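Aminopeptidase N (Francisella tularensis subsp. tularensis, PDB 5DLL) probably cleaves single amino acids, preferably alanine, from the N-termini of intracellular peptides as a zinc-dependent M1-family aminopeptidase. Local coordinates at residues S129-A134 with G273-K278; D211-K216 with D244-D249; E256-T261 with F312-G317; D318-R323 with K417-R422. All blocks are in the same frame, centred on the assembly; numbering follows the deposited sequence.

Contact 1: S129-A134 with G273-K278; sequences STQCEA and GAMENK
In both Glu133 and Met275, CG lies anti to the backbone N (chi1 -177° and -179°), which directs the two side chains toward each other. Residues 273-277 read GAMEN, the signature exopeptidase motif of M1 aminopeptidases, and here it meets residues of the N-terminal domain. Glu133 stays straight beyond CG. Met275 bends at chi2 (64°) and again at chi3, which lays its thioether against the glutamate. Glu133 OE1 lies 3.2 Å from Met275 SD, and Glu133 CB packs on Met275 CE at 3.8 Å. Gln131 comes in obliquely on the other part of the methionine, with its OE1 3.8 Å from Met275 CG. Next to this packing, two carboxylates approach: Glu133 OE1 is 4.1 Å from Glu276 OE1. Lys331 makes a salt bridge with Glu276 OE2 and a long, weak ion pair with Glu133 OE2. Glu276 also neighbours zinc ligand His313. In related M1 enzymes a glutamate pair of this kind receives the free amino end of the substrate, and this geometry is consistent with that. The peptide bond between Glu133 and Ala134 is cis. Its carbonyl, Glu133 O, accepts a hydrogen bond from Gln131 NE2 at 2.9 Å, in the carbonyl plane and on a lone pair.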
# COMPACT_ATOMS: atom_id res chain seq x y z
N SER A 129 22.19 7.21 9.84
CA SER A 129 21.04 6.37 9.56
C SER A 129 21.38 5.48 8.38
O SER A 129 22.21 5.84 7.56
CB SER A 129 19.82 7.26 9.24
OG SER A 129 18.84 6.54 8.50
N THR A 130 20.74 4.32 8.31
CA THR A 130 21.03 3.36 7.24
C THR A 130 19.80 3.06 6.40
O THR A 130 18.70 3.52 6.68
CB THR A 130 21.51 2.01 7.81
OG1 THR A 130 20.45 1.41 8.58
CG2 THR A 130 22.73 2.20 8.69
N GLN A 131 20.04 2.29 5.34
CA GLN A 131 18.99 1.69 4.54
C GLN A 131 19.66 0.58 3.74
O GLN A 131 20.54 0.85 2.92
CB GLN A 131 18.36 2.72 3.60
CG GLN A 131 17.43 2.14 2.54
CD GLN A 131 16.28 1.37 3.15
OE1 GLN A 131 15.71 1.77 4.16
NE2 GLN A 131 15.92 0.25 2.52
N CYS A 132 19.27 -0.66 4.00
CA CYS A 132 19.97 -1.81 3.43
C CYS A 132 19.16 -2.66 2.45
O CYS A 132 19.74 -3.48 1.74
CB CYS A 132 20.55 -2.66 4.56
SG CYS A 132 21.77 -1.77 5.56
N GLU A 133 17.84 -2.50 2.40
CA GLU A 133 17.06 -3.17 1.35
C GLU A 133 17.15 -2.34 0.08
O GLU A 133 16.94 -1.13 0.14
CB GLU A 133 15.60 -3.35 1.76
CG GLU A 133 14.76 -4.11 0.73
CD GLU A 133 13.35 -4.42 1.20
OE1 GLU A 133 12.81 -3.67 2.03
OE2 GLU A 133 12.77 -5.42 0.72
N ALA A 134 17.46 -2.95 -1.07
CA ALA A 134 17.72 -4.38 -1.23
C ALA A 134 19.18 -4.77 -0.98
O ALA A 134 19.46 -5.79 -0.34
CB ALA A 134 17.30 -4.83 -2.63
N GLY A 273 10.10 5.40 3.04
CA GLY A 273 8.77 5.68 3.59
C GLY A 273 8.62 4.97 4.91
O GLY A 273 8.34 5.59 5.94
N ALA A 274 8.81 3.65 4.88
CA ALA A 274 8.87 2.83 6.07
C ALA A 274 9.74 1.61 5.80
O ALA A 274 9.77 1.12 4.67
CB ALA A 274 7.47 2.41 6.49
N MET A 275 10.45 1.12 6.81
CA MET A 275 11.31 -0.05 6.63
C MET A 275 11.28 -0.96 7.85
O MET A 275 11.35 -0.49 8.98
CB MET A 275 12.75 0.38 6.31
CG MET A 275 13.72 -0.78 6.08
SD MET A 275 13.33 -1.81 4.64
CE MET A 275 13.94 -3.42 5.18
N GLU A 276 11.23 -2.27 7.59
CA GLU A 276 10.97 -3.26 8.63
C GLU A 276 12.22 -3.76 9.35
O GLU A 276 12.27 -4.93 9.75
CB GLU A 276 10.22 -4.47 8.03
CG GLU A 276 11.06 -5.39 7.15
CD GLU A 276 10.79 -5.26 5.67
OE1 GLU A 276 10.27 -4.20 5.23
OE2 GLU A 276 11.11 -6.23 4.94
N ASN A 277 13.22 -2.91 9.54
CA ASN A 277 14.48 -3.37 10.11
C ASN A 277 14.21 -4.04 11.45
O ASN A 277 13.47 -3.50 12.27
CB ASN A 277 15.50 -2.23 10.26
CG ASN A 277 15.73 -1.47 8.98
OD1 ASN A 277 15.52 -0.26 8.92
ND2 ASN A 277 16.16 -2.17 7.94
N LYS A 278 14.80 -5.22 11.66
CA LYS A 278 14.47 -6.06 12.80
C LYS A 278 14.71 -5.34 14.13
O LYS A 278 15.83 -4.96 14.45
CB LYS A 278 15.29 -7.36 12.73
CG LYS A 278 15.13 -8.31 13.91
CD LYS A 278 13.71 -8.83 14.08
CE LYS A 278 13.66 -10.01 15.04
NZ LYS A 278 13.91 -11.30 14.33

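Contact 2: D211-K216 with D244-D249; sequences DTYITK and DSMKWD
The Tyr213 hydroxyl ends against the backbone of a helix, which is the odd feature here. Tyr213 OH lies 3.2 Å from Lys247 CA and 3.5 Å from Lys247 CB. It is also 3.4 Å from Lys247 N, but the angle is too poor for a hydrogen bond. Its polar need is met one turn further along the helix, where Tyr213 OH bonds to the carboxylate of Glu250. That bond ties the far end of the ring to the helix.

Met246 supports the ring itself. The two side chains run antiparallel, each passing alongside the other. Met246 CB stands over one face of the ring, 4.0 Å from the centroid and 15° off the normal, a CH-pi contact. Further along the chain, Met246 SD sits obliquely at 4.2 Å from the centroid of the Tyr213 ring, 31° off the normal. The nearest ring atom to the sulfur is Tyr213 CD2, at 3.8 Å. Met246 runs straight beyond CG (chi2 173°), and this carries the sulfur from the hydroxyl end of the ring toward the CB end. Lys247 sends its amine away to a salt bridge with Asp251. Asp211, at the start of 211-216, is linked to the same helix by a salt bridge to Lys243.

Met246 also touches Val221 and Leu223 of the adjacent strand. The contact is helix-on-sheet packing with a Met-aromatic pair, joining helix 236-253 to edge strand 207-214 of the mixed five-stranded sheet.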
# COMPACT_ATOMS: atom_id res chain seq x y z
N ASP A 211 7.74 3.35 26.61
CA ASP A 211 6.55 2.73 27.18
C ASP A 211 6.78 1.22 27.24
O ASP A 211 7.89 0.76 26.94
CB ASP A 211 5.33 3.07 26.32
CG ASP A 211 4.01 2.97 27.08
OD1 ASP A 211 3.94 2.26 28.11
OD2 ASP A 211 3.03 3.59 26.63
N THR A 212 5.76 0.46 27.63
CA THR A 212 5.90 -0.98 27.83
C THR A 212 4.70 -1.77 27.29
O THR A 212 3.61 -1.24 27.13
CB THR A 212 6.07 -1.30 29.34
OG1 THR A 212 6.81 -0.26 29.98
CG2 THR A 212 6.80 -2.62 29.53
N TYR A 213 4.95 -3.05 27.00
CA TYR A 213 3.91 -3.98 26.58
C TYR A 213 4.20 -5.37 27.16
O TYR A 213 5.29 -5.90 26.96
CB TYR A 213 3.83 -4.06 25.05
CG TYR A 213 2.79 -5.05 24.57
CD1 TYR A 213 1.46 -4.68 24.43
CD2 TYR A 213 3.14 -6.37 24.29
CE1 TYR A 213 0.51 -5.59 24.01
CE2 TYR A 213 2.19 -7.29 23.88
CZ TYR A 213 0.87 -6.89 23.74
OH TYR A 213 -0.07 -7.79 23.33
N ILE A 214 3.23 -5.94 27.87
CA ILE A 214 3.39 -7.28 28.45
C ILE A 214 2.91 -8.32 27.44
O ILE A 214 1.78 -8.25 26.96
CB ILE A 214 2.59 -7.45 29.76
CG1 ILE A 214 3.03 -6.42 30.81
CG2 ILE A 214 2.75 -8.87 30.29
CD1 ILE A 214 4.36 -6.70 31.46
N THR A 215 3.78 -9.28 27.14
CA THR A 215 3.46 -10.31 26.16
C THR A 215 2.57 -11.40 26.75
O THR A 215 2.32 -11.45 27.96
CB THR A 215 4.75 -10.94 25.58
OG1 THR A 215 5.50 -11.59 26.62
CG2 THR A 215 5.61 -9.89 24.93
N LYS A 216 2.11 -12.27 25.86
CA LYS A 216 1.27 -13.43 26.18
C LYS A 216 1.95 -14.41 27.15
O LYS A 216 1.28 -15.05 27.96
CB LYS A 216 0.94 -14.13 24.86
CG LYS A 216 0.02 -15.35 24.90
CD LYS A 216 -0.35 -15.77 23.47
CE LYS A 216 0.87 -15.91 22.55
NZ LYS A 216 0.52 -16.26 21.15
N ASP A 244 -1.62 -2.04 19.62
CA ASP A 244 -2.70 -2.67 18.85
C ASP A 244 -2.15 -3.76 17.93
O ASP A 244 -2.75 -4.82 17.79
CB ASP A 244 -3.45 -1.64 18.00
CG ASP A 244 -4.02 -0.47 18.81
OD1 ASP A 244 -4.40 -0.66 19.99
OD2 ASP A 244 -4.10 0.64 18.24
N SER A 245 -1.00 -3.48 17.31
CA SER A 245 -0.35 -4.42 16.40
C SER A 245 0.13 -5.67 17.12
O SER A 245 -0.12 -6.78 16.67
CB SER A 245 0.87 -3.76 15.73
OG SER A 245 0.50 -2.58 15.05
N MET A 246 0.82 -5.46 18.23
CA MET A 246 1.40 -6.55 19.01
C MET A 246 0.32 -7.49 19.54
O MET A 246 0.45 -8.72 19.44
CB MET A 246 2.22 -5.99 20.18
CG MET A 246 3.66 -5.66 19.82
SD MET A 246 4.54 -4.82 21.16
CE MET A 246 6.22 -5.36 20.86
N LYS A 247 -0.73 -6.91 20.11
CA LYS A 247 -1.86 -7.66 20.67
C LYS A 247 -2.62 -8.45 19.61
O LYS A 247 -3.02 -9.59 19.85
CB LYS A 247 -2.81 -6.71 21.39
CG LYS A 247 -4.04 -7.36 22.00
CD LYS A 247 -4.87 -6.34 22.76
CE LYS A 247 -6.30 -6.82 22.99
NZ LYS A 247 -6.35 -8.09 23.77
N TRP A 248 -2.83 -7.83 18.45
CA TRP A 248 -3.60 -8.46 17.38
C TRP A 248 -2.86 -9.67 16.81
O TRP A 248 -3.48 -10.65 16.40
CB TRP A 248 -3.88 -7.46 16.26
CG TRP A 248 -4.60 -8.06 15.10
CD1 TRP A 248 -5.94 -8.25 14.98
CD2 TRP A 248 -4.01 -8.56 13.90
NE1 TRP A 248 -6.23 -8.83 13.77
CE2 TRP A 248 -5.06 -9.03 13.08
CE3 TRP A 248 -2.69 -8.65 13.42
CZ2 TRP A 248 -4.84 -9.58 11.82
CZ3 TRP A 248 -2.48 -9.21 12.16
CH2 TRP A 248 -3.54 -9.66 11.38
N ASP A 249 -1.54 -9.58 16.78
CA ASP A 249 -0.71 -10.65 16.26
C ASP A 249 -0.77 -11.82 17.23
O ASP A 249 -0.89 -12.98 16.79
CB ASP A 249 0.73 -10.17 16.07
CG ASP A 249 1.36 -10.68 14.78
OD1 ASP A 249 0.77 -11.55 14.11
OD2 ASP A 249 2.46 -10.19 14.43

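Contact 3: E256-T261 with F312-G317; sequences EYDLDT and FHNWTG. With ZN (zinc ion), chain B.
This is a polar contact between a loop and the chain just after the zinc-binding helix, inside the peptidase domain. Two side-chain hydrogen bonds join the parts, one from Asn314 and one from Trp315.

Asn314 ND2 donates to Asp258 OD1 at 2.9 Å, with a nearly straight N-H angle of 169°. The acceptor lies in the amide plane, but the amide meets the carboxylate from above its plane. The two flat groups are steeply turned, 72° apart. Asn314 has CG opposite its backbone N (chi1 -169°), which points the amide across to the loop. There the amide also passes Tyr257, with Asn314 ND2 3.6 Å from Tyr257 CD1. The tyrosine ring is held at its other end, where Tyr257 OH donates to Thr261 O at 2.6 Å.

Trp315 NE1 donates to Glu256 O at 3.1 Å. The oxygen lies in the indole plane, while the indole nitrogen stands well above the carbonyl plane. The Glu256 side chain turns elsewhere, to Ser217 and Thr215.

His313 precedes these two residues and binds zinc through NE2, together with His309 and Glu332. Its ND1 donates to Thr316 O at 3.0 Å, which helps fix the rotation of the ring. The site follows the HExxH pattern of zinc metallopeptidases.

The loop runs from helix 236-253 to strand 261-267. It faces the junction of helices 297-312 and 314-319, while Phe312 and Thr316 pack on helix 328-346.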
# COMPACT_ATOMS: atom_id res chain seq x y z
N GLU A 256 4.06 -13.97 19.15
CA GLU A 256 4.61 -13.14 20.21
C GLU A 256 5.92 -12.49 19.75
O GLU A 256 6.74 -13.12 19.06
CB GLU A 256 4.84 -14.02 21.44
CG GLU A 256 4.98 -13.26 22.75
CD GLU A 256 5.24 -14.19 23.93
OE1 GLU A 256 4.79 -15.35 23.90
OE2 GLU A 256 5.91 -13.74 24.89
N TYR A 257 6.14 -11.24 20.15
CA TYR A 257 7.40 -10.55 19.88
C TYR A 257 8.55 -11.34 20.50
O TYR A 257 8.38 -12.00 21.53
CB TYR A 257 7.37 -9.12 20.43
CG TYR A 257 8.56 -8.27 20.02
CD1 TYR A 257 8.84 -8.01 18.68
CD2 TYR A 257 9.39 -7.69 20.98
CE1 TYR A 257 9.92 -7.23 18.30
CE2 TYR A 257 10.48 -6.90 20.61
CZ TYR A 257 10.74 -6.68 19.28
OH TYR A 257 11.80 -5.89 18.92
N ASP A 258 9.72 -11.27 19.87
CA ASP A 258 10.84 -12.17 20.20
C ASP A 258 12.03 -11.52 20.93
O ASP A 258 12.95 -12.23 21.36
CB ASP A 258 11.30 -12.89 18.92
CG ASP A 258 11.47 -11.96 17.72
OD1 ASP A 258 11.01 -10.80 17.76
OD2 ASP A 258 12.08 -12.40 16.72
N LEU A 259 12.02 -10.20 21.10
CA LEU A 259 13.09 -9.47 21.79
C LEU A 259 12.57 -8.72 23.00
O LEU A 259 11.36 -8.57 23.17
CB LEU A 259 13.75 -8.47 20.83
CG LEU A 259 14.26 -9.01 19.50
CD1 LEU A 259 14.51 -7.87 18.53
CD2 LEU A 259 15.53 -9.84 19.70
N ASP A 260 13.49 -8.23 23.84
CA ASP A 260 13.12 -7.49 25.05
C ASP A 260 12.90 -6.01 24.80
O ASP A 260 12.45 -5.30 25.70
CB ASP A 260 14.20 -7.63 26.12
CG ASP A 260 14.52 -9.07 26.46
OD1 ASP A 260 13.65 -9.94 26.22
OD2 ASP A 260 15.63 -9.33 26.96
N THR A 261 13.24 -5.54 23.60
CA THR A 261 13.01 -4.14 23.23
C THR A 261 12.63 -4.00 21.76
O THR A 261 13.02 -4.80 20.92
CB THR A 261 14.23 -3.24 23.58
OG1 THR A 261 14.11 -1.97 22.93
CG2 THR A 261 15.53 -3.88 23.17
N PHE A 312 4.42 -6.52 11.48
CA PHE A 312 4.07 -7.87 11.03
C PHE A 312 5.21 -8.54 10.27
O PHE A 312 5.33 -9.76 10.32
CB PHE A 312 2.76 -7.85 10.22
CG PHE A 312 1.60 -7.22 10.96
CD1 PHE A 312 1.44 -7.41 12.34
CD2 PHE A 312 0.68 -6.43 10.30
CE1 PHE A 312 0.39 -6.82 13.02
CE2 PHE A 312 -0.37 -5.84 10.98
CZ PHE A 312 -0.51 -6.04 12.34
N HIS A 313 6.06 -7.76 9.62
CA HIS A 313 7.28 -8.31 8.99
C HIS A 313 8.18 -9.05 9.98
O HIS A 313 8.91 -9.95 9.57
CB HIS A 313 8.11 -7.22 8.30
CG HIS A 313 7.66 -6.90 6.92
ND1 HIS A 313 7.50 -7.86 5.94
CD2 HIS A 313 7.34 -5.72 6.34
CE1 HIS A 313 7.09 -7.28 4.82
NE2 HIS A 313 6.98 -5.98 5.04
N ASN A 314 8.12 -8.68 11.26
CA ASN A 314 8.94 -9.33 12.28
C ASN A 314 8.93 -10.85 12.17
O ASN A 314 9.96 -11.49 12.39
CB ASN A 314 8.49 -8.93 13.69
CG ASN A 314 9.48 -9.38 14.75
OD1 ASN A 314 10.65 -9.05 14.68
ND2 ASN A 314 9.00 -10.14 15.74
N TRP A 315 7.78 -11.43 11.84
CA TRP A 315 7.69 -12.87 11.59
C TRP A 315 7.70 -13.16 10.09
O TRP A 315 8.50 -13.96 9.63
CB TRP A 315 6.45 -13.47 12.27
CG TRP A 315 6.68 -13.72 13.73
CD1 TRP A 315 6.36 -12.89 14.76
CD2 TRP A 315 7.34 -14.85 14.32
NE1 TRP A 315 6.77 -13.43 15.96
CE2 TRP A 315 7.37 -14.64 15.71
CE3 TRP A 315 7.91 -16.02 13.80
CZ2 TRP A 315 7.94 -15.56 16.60
CZ3 TRP A 315 8.47 -16.93 14.68
CH2 TRP A 315 8.48 -16.70 16.06
N THR A 316 6.82 -12.50 9.34
CA THR A 316 6.73 -12.71 7.90
C THR A 316 7.65 -11.76 7.14
O THR A 316 7.21 -10.79 6.52
CB THR A 316 5.28 -12.56 7.39
OG1 THR A 316 4.76 -11.28 7.75
CG2 THR A 316 4.41 -13.66 7.98
N GLY A 317 8.95 -12.05 7.19
CA GLY A 317 9.96 -11.26 6.50
C GLY A 317 11.30 -11.32 7.20
O GLY A 317 12.32 -11.58 6.56
ZN ZN B . 6.59 -4.42 3.61

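Contact 4: D318-R323 with K417-R422; sequences DRVTCR and KLYFER
Tyr419 is the first residue of 417-422 to reach Val320. Its CG lies opposite the backbone N (chi1 177°), and the ring extends to meet the valine from the opposite direction. Tyr419 OH is 3.4 Å from Val320 CG1, and Tyr419 CZ is 3.8 Å from the same methyl. The methyl approaches the ring obliquely. A water joins the two residues as well. It donates to Val320 O at 3.0 Å and lies 3.3 Å from Tyr419 OH, so a polar bridge runs beside the apolar packing.

Phe420 comes next and takes the other methyl. Val320 CG2 sits at the edge of its ring, near the plane, 3.6 Å from Phe420 CD1. Within the helix, Tyr419 CD2 lies over the centre of the Phe420 ring, 4.0 Å above its plane. The two branches of one valine are thus divided between consecutive aromatic side chains. In Val320, CG1 is anti to the backbone N and CG2 anti to the carbonyl carbon, which spreads the methyls to the two rings. Phe420 also meets Trp315 edge to face.

Val320 sits between helix 314-319 and strand 321-322. That strand pairs in parallel with strand 427-428, which follows helix 390-423. Val428 touches both Val320 and Tyr419, and Phe433 of helix 430-439 meets the Tyr419 ring edge to face.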
# COMPACT_ATOMS: atom_id res chain seq x y z
N ASP A 318 11.30 -11.08 8.50
CA ASP A 318 12.53 -11.03 9.28
C ASP A 318 12.89 -12.39 9.87
O ASP A 318 14.02 -12.85 9.77
CB ASP A 318 12.43 -9.99 10.41
CG ASP A 318 12.13 -8.58 9.90
OD1 ASP A 318 11.85 -8.41 8.69
OD2 ASP A 318 12.18 -7.64 10.72
N ARG A 319 11.91 -13.03 10.50
CA ARG A 319 12.14 -14.31 11.15
C ARG A 319 12.19 -15.45 10.13
O ARG A 319 13.02 -16.35 10.23
CB ARG A 319 11.07 -14.55 12.21
CG ARG A 319 11.47 -15.52 13.28
CD ARG A 319 12.38 -14.90 14.33
NE ARG A 319 12.76 -15.93 15.30
CZ ARG A 319 12.14 -16.18 16.45
NH1 ARG A 319 11.10 -15.46 16.85
NH2 ARG A 319 12.57 -17.16 17.22
N VAL A 320 11.28 -15.41 9.15
CA VAL A 320 11.37 -16.22 7.94
C VAL A 320 11.35 -15.26 6.77
O VAL A 320 10.40 -14.50 6.62
CB VAL A 320 10.18 -17.19 7.80
CG1 VAL A 320 10.39 -18.14 6.62
CG2 VAL A 320 9.96 -17.96 9.10
N THR A 321 12.39 -15.32 5.94
CA THR A 321 12.59 -14.34 4.86
C THR A 321 12.46 -14.95 3.45
O THR A 321 12.16 -16.14 3.30
CB THR A 321 13.97 -13.63 5.01
OG1 THR A 321 13.98 -12.44 4.21
CG2 THR A 321 15.14 -14.54 4.61
N CYS A 322 12.65 -14.12 2.43
CA CYS A 322 12.66 -14.58 1.04
C CYS A 322 14.05 -15.09 0.65
O CYS A 322 15.06 -14.52 1.05
CB CYS A 322 12.20 -13.47 0.08
SG CYS A 322 13.03 -11.87 0.25
N ARG A 323 14.08 -16.18 -0.12
CA ARG A 323 15.33 -16.79 -0.60
C ARG A 323 16.01 -15.90 -1.63
O ARG A 323 17.24 -15.74 -1.62
CB ARG A 323 15.02 -18.15 -1.23
CG ARG A 323 16.23 -18.93 -1.70
CD ARG A 323 15.81 -20.07 -2.61
NE ARG A 323 15.39 -19.58 -3.92
CZ ARG A 323 15.02 -20.35 -4.94
NH1 ARG A 323 15.02 -21.68 -4.82
NH2 ARG A 323 14.66 -19.80 -6.09
N LYS A 417 1.20 -21.94 11.47
CA LYS A 417 1.86 -22.69 12.54
C LYS A 417 2.96 -23.61 11.97
O LYS A 417 4.08 -23.62 12.48
CB LYS A 417 0.81 -23.51 13.30
CG LYS A 417 1.32 -24.31 14.50
CD LYS A 417 1.27 -23.51 15.79
CE LYS A 417 1.72 -24.36 16.97
NZ LYS A 417 1.46 -23.68 18.27
N LEU A 418 2.63 -24.36 10.92
CA LEU A 418 3.58 -25.29 10.29
C LEU A 418 4.66 -24.55 9.49
O LEU A 418 5.81 -24.97 9.46
CB LEU A 418 2.85 -26.27 9.37
CG LEU A 418 3.71 -27.42 8.80
CD1 LEU A 418 4.19 -28.33 9.92
CD2 LEU A 418 2.94 -28.20 7.75
N TYR A 419 4.26 -23.47 8.82
CA TYR A 419 5.19 -22.64 8.05
C TYR A 419 6.38 -22.19 8.89
O TYR A 419 7.52 -22.28 8.43
CB TYR A 419 4.44 -21.43 7.46
CG TYR A 419 5.31 -20.45 6.70
CD1 TYR A 419 5.81 -20.76 5.44
CD2 TYR A 419 5.60 -19.19 7.23
CE1 TYR A 419 6.59 -19.85 4.73
CE2 TYR A 419 6.37 -18.27 6.53
CZ TYR A 419 6.87 -18.61 5.28
OH TYR A 419 7.64 -17.70 4.59
N PHE A 420 6.12 -21.72 10.11
CA PHE A 420 7.18 -21.29 11.02
C PHE A 420 7.92 -22.47 11.63
O PHE A 420 9.12 -22.39 11.88
CB PHE A 420 6.62 -20.39 12.12
CG PHE A 420 6.05 -19.10 11.62
CD1 PHE A 420 6.88 -18.15 11.03
CD2 PHE A 420 4.70 -18.82 11.72
CE1 PHE A 420 6.36 -16.96 10.56
CE2 PHE A 420 4.17 -17.63 11.25
CZ PHE A 420 5.01 -16.70 10.66
N GLU A 421 7.22 -23.58 11.87
CA GLU A 421 7.85 -24.80 12.38
C GLU A 421 8.95 -25.30 11.43
O GLU A 421 10.05 -25.62 11.85
CB GLU A 421 6.81 -25.90 12.65
CG GLU A 421 6.03 -25.73 13.96
CD GLU A 421 4.75 -26.56 14.05
OE1 GLU A 421 4.41 -27.30 13.10
OE2 GLU A 421 4.07 -26.47 15.09
N ARG A 422 8.64 -25.35 10.14
CA ARG A 422 9.62 -25.76 9.13
C ARG A 422 10.72 -24.73 8.94
O ARG A 422 11.91 -25.08 8.88
CB ARG A 422 8.93 -25.99 7.78
CG ARG A 422 8.08 -27.24 7.71
CD ARG A 422 7.40 -27.36 6.36
NE ARG A 422 6.68 -28.63 6.23
CZ ARG A 422 5.85 -28.94 5.25
NH1 ARG A 422 5.60 -28.09 4.26
NH2 ARG A 422 5.25 -30.13 5.25
O HOH W 1 7.75 -14.50 5.22

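Contact 3 holds a zinc ligand, contact 1 lies beside the zinc site, contact 4 is farther out, and contact 2 lies away from it. Contact 1 brings in the N-terminal domain; contacts 3 and 4 lie wholly within the peptidase domain. Contacts 1 and 2 reach the same five-stranded sheet at its two outermost strands, with centres about 22 Å apart. Along the chain, contact 2 falls between the segments of contact 1, contact 3 alternates with contact 1, and contact 4 comes last. Contacts 3 and 4 share helix 314-319, their centres about 12 Å apart. Contact 3 touches all the others: Thr215 meets Glu256 on the sheet side, and Lys278 joins Asp258 to the GAMEN region.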